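Local coordinates for protein peptidoglycan glycosyltransferase (Eggerthella lenta, PDB 4MNR) that belongs to the penicillin-binding proteins, bacterial cell-wall enzymes that include a transpeptidase domain of the serine beta-lactamase-like fold, at residues D255-G260 / A295-G300. Residues are numbered along the deposited sequence; the frame is centred on the assembly and turned at random.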
ATOM      1  N   ASP A 255     -16.003  -4.564 -18.784  1.00 16.56           N
ATOM      2  CA  ASP A 255     -15.484  -3.291 -19.298  1.00 18.31           C
ATOM      3  C   ASP A 255     -15.410  -2.244 -18.190  1.00 15.53           C
ATOM      4  O   ASP A 255     -14.370  -1.600 -17.998  1.00 14.88           O
ATOM      5  CB  ASP A 255     -16.346  -2.762 -20.447  1.00 22.88           C
ATOM      6  CG  ASP A 255     -16.267  -3.628 -21.693  1.00 37.02           C
ATOM      7  OD1 ASP A 255     -15.161  -4.093 -22.042  1.00 36.40           O
ATOM      8  OD2 ASP A 255     -17.321  -3.836 -22.331  1.00 47.23           O
ATOM      9  N   LYS A 256     -16.503  -2.095 -17.441  1.00 17.53           N
ATOM     10  CA  LYS A 256     -16.557  -1.083 -16.378  1.00 16.45           C
ATOM     11  C   LYS A 256     -15.644  -1.428 -15.210  1.00 11.98           C
ATOM     12  O   LYS A 256     -15.026  -0.539 -14.626  1.00 15.62           O
ATOM     13  CB  LYS A 256     -17.983  -0.913 -15.845  1.00 16.81           C
ATOM     14  CG  LYS A 256     -18.907  -0.068 -16.701  1.00 23.71           C
ATOM     15  CD  LYS A 256     -20.210   0.206 -15.945  1.00 26.87           C
ATOM     16  CE  LYS A 256     -21.166   1.071 -16.752  1.00 33.78           C
ATOM     17  NZ  LYS A 256     -21.724   0.335 -17.917  1.00 38.19           N
ATOM     18  N   LEU A 257     -15.557  -2.708 -14.847  1.00 10.79           N
ATOM     19  CA  LEU A 257     -14.730  -3.047 -13.694  1.00 12.32           C
ATOM     20  C   LEU A 257     -13.258  -2.810 -14.022  1.00 13.19           C
ATOM     21  O   LEU A 257     -12.517  -2.255 -13.214  1.00 13.43           O
ATOM     22  CB  LEU A 257     -14.973  -4.480 -13.199  1.00 13.99           C
ATOM     23  CG  LEU A 257     -14.088  -4.856 -12.001  1.00 16.38           C
ATOM     24  CD1 LEU A 257     -14.390  -3.988 -10.767  1.00 19.95           C
ATOM     25  CD2 LEU A 257     -14.216  -6.334 -11.662  1.00 19.55           C
ATOM     26  N   VAL A 258     -12.839  -3.214 -15.216  1.00 14.11           N
ATOM     27  CA  VAL A 258     -11.447  -3.033 -15.598  1.00 12.57           C
ATOM     28  C   VAL A 258     -11.115  -1.541 -15.737  1.00 14.85           C
ATOM     29  O   VAL A 258     -10.073  -1.083 -15.264  1.00 15.76           O
ATOM     30  CB  VAL A 258     -11.092  -3.815 -16.863  1.00 15.79           C
ATOM     31  CG1 VAL A 258      -9.662  -3.504 -17.287  1.00 20.15           C
ATOM     32  CG2 VAL A 258     -11.265  -5.312 -16.591  1.00 18.14           C
ATOM     33  N   ALA A 259     -12.011  -0.782 -16.365  1.00 13.39           N
ATOM     34  CA  ALA A 259     -11.809   0.663 -16.508  1.00 17.45           C
ATOM     35  C   ALA A 259     -11.739   1.341 -15.144  1.00 15.75           C
ATOM     36  O   ALA A 259     -10.947   2.262 -14.933  1.00 15.16           O
ATOM     37  CB  ALA A 259     -12.919   1.274 -17.338  1.00 16.29           C
ATOM     38  N   GLY A 260     -12.570   0.886 -14.215  1.00 15.58           N
ATOM     39  CA  GLY A 260     -12.570   1.459 -12.882  1.00 15.77           C
ATOM     40  C   GLY A 260     -11.260   1.214 -12.156  1.00 12.06           C
ATOM     41  O   GLY A 260     -10.717   2.115 -11.497  1.00 13.84           O
ATOM     42  N   ALA A 295     -16.640 -11.977 -11.028  1.00 10.47           N
ATOM     43  CA  ALA A 295     -17.249 -11.840  -9.710  1.00  9.68           C
ATOM     44  C   ALA A 295     -16.187 -11.802  -8.615  1.00  9.25           C
ATOM     45  O   ALA A 295     -16.220 -10.941  -7.738  1.00 10.41           O
ATOM     46  CB  ALA A 295     -18.220 -12.991  -9.465  1.00 12.42           C
ATOM     47  N   TRP A 296     -15.235 -12.729  -8.670  1.00 10.54           N
ATOM     48  CA  TRP A 296     -14.168 -12.731  -7.673  1.00  9.13           C
ATOM     49  C   TRP A 296     -13.245 -11.516  -7.772  1.00  8.77           C
ATOM     50  O   TRP A 296     -12.783 -10.999  -6.756  1.00 10.40           O
ATOM     51  CB  TRP A 296     -13.360 -14.028  -7.763  1.00  9.78           C
ATOM     52  CG  TRP A 296     -13.946 -15.142  -6.928  1.00 11.91           C
ATOM     53  CD1 TRP A 296     -14.424 -16.341  -7.367  1.00 12.14           C
ATOM     54  CD2 TRP A 296     -14.105 -15.145  -5.506  1.00 11.62           C
ATOM     55  NE1 TRP A 296     -14.861 -17.100  -6.304  1.00 13.44           N
ATOM     56  CE2 TRP A 296     -14.682 -16.382  -5.151  1.00 13.83           C
ATOM     57  CE3 TRP A 296     -13.825 -14.219  -4.499  1.00 12.08           C
ATOM     58  CZ2 TRP A 296     -14.974 -16.716  -3.831  1.00 16.11           C
ATOM     59  CZ3 TRP A 296     -14.120 -14.552  -3.184  1.00 13.86           C
ATOM     60  CH2 TRP A 296     -14.690 -15.790  -2.867  1.00 14.81           C
ATOM     61  N   ALA A 297     -12.972 -11.053  -8.985  1.00  9.00           N
ATOM     62  CA  ALA A 297     -12.139  -9.858  -9.136  1.00  8.80           C
ATOM     63  C   ALA A 297     -12.801  -8.663  -8.462  1.00  9.43           C
ATOM     64  O   ALA A 297     -12.128  -7.834  -7.834  1.00  9.35           O
ATOM     65  CB  ALA A 297     -11.880  -9.556 -10.615  1.00  9.89           C
ATOM     66  N   ALA A 298     -14.122  -8.570  -8.586  1.00 11.33           N
ATOM     67  CA  ALA A 298     -14.850  -7.464  -7.956  1.00 12.73           C
ATOM     68  C   ALA A 298     -14.714  -7.518  -6.446  1.00 11.82           C
ATOM     69  O   ALA A 298     -14.788  -6.487  -5.764  1.00 10.35           O
ATOM     70  CB  ALA A 298     -16.321  -7.478  -8.363  1.00 13.38           C
ATOM     71  N   ALA A 299     -14.497  -8.719  -5.919  1.00 10.67           N
ATOM     72  CA  ALA A 299     -14.309  -8.899  -4.484  1.00 11.22           C
ATOM     73  C   ALA A 299     -12.839  -8.896  -4.095  1.00 15.74           C
ATOM     74  O   ALA A 299     -12.491  -9.167  -2.941  1.00 19.33           O
ATOM     75  CB  ALA A 299     -14.955 -10.192  -4.028  1.00 12.55           C
ATOM     76  N   GLY A 300     -11.967  -8.606  -5.049  1.00 12.18           N
ATOM     77  CA  GLY A 300     -10.557  -8.473  -4.735  1.00 10.21           C
ATOM     78  C   GLY A 300      -9.696  -9.725  -4.824  1.00 12.97           C
ATOM     79  O   GLY A 300      -8.530  -9.691  -4.420  1.00 13.40           O
TER
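Leu257 carries the whole approach of segment 255-260 to Ala297 and Ala298, where the CA atoms of Leu257 and Ala298 are 7.2 Å apart. Followed along the chain, helix 242-263 begins here with Asp255, whose side chain touches Ala284 and Gln288 of helix 284-289, and Lys256, whose side chain touches Asp198 and Val200; the next residue, Leu257, faces helix 291-298. Its CG stands anti to the backbone N (chi1 179°), extending the branch outward from its own helix, and chi2 of 63° leaves CD2 in front. This methyl lies 3.8 Å from Ala298 N and 3.9 Å from Ala298 CA, so it packs against the backbone at Ala298 as well as against side chains. The CB atoms of Ala297 and Ala298 are each 4.1 Å from Leu257 CD2, and the two directions open by about 82° at that methyl, which therefore sits between the alanines rather than over one of them. CD1 stands further back, 4.5 Å from Ala298 CA.

Both helices fall within the transpeptidase domain, whose beta-lactamase-like fold sets helices against an antiparallel five-stranded sheet; the contact is buried helix-to-helix packing. The small alanine side chains let the leucine methyl come up to the main chain, and no hydrogen bond crosses the interface. Helix 291-298 ends just beyond in a Schellman motif: Gly300, with positive phi, gives its N to Ala297 O at 2.9 Å, while Glu301 N reaches Trp296 O. Ala298 O is hydrogen-bonded to Thr191 OG1, tying this end to helix 188-197.

Past Leu257, the side chain of Val258 touches Leu287 of helix 284-289, and the helix runs on through Ala259 to Gly260, whose N bonds Lys256 O at 2.9 Å.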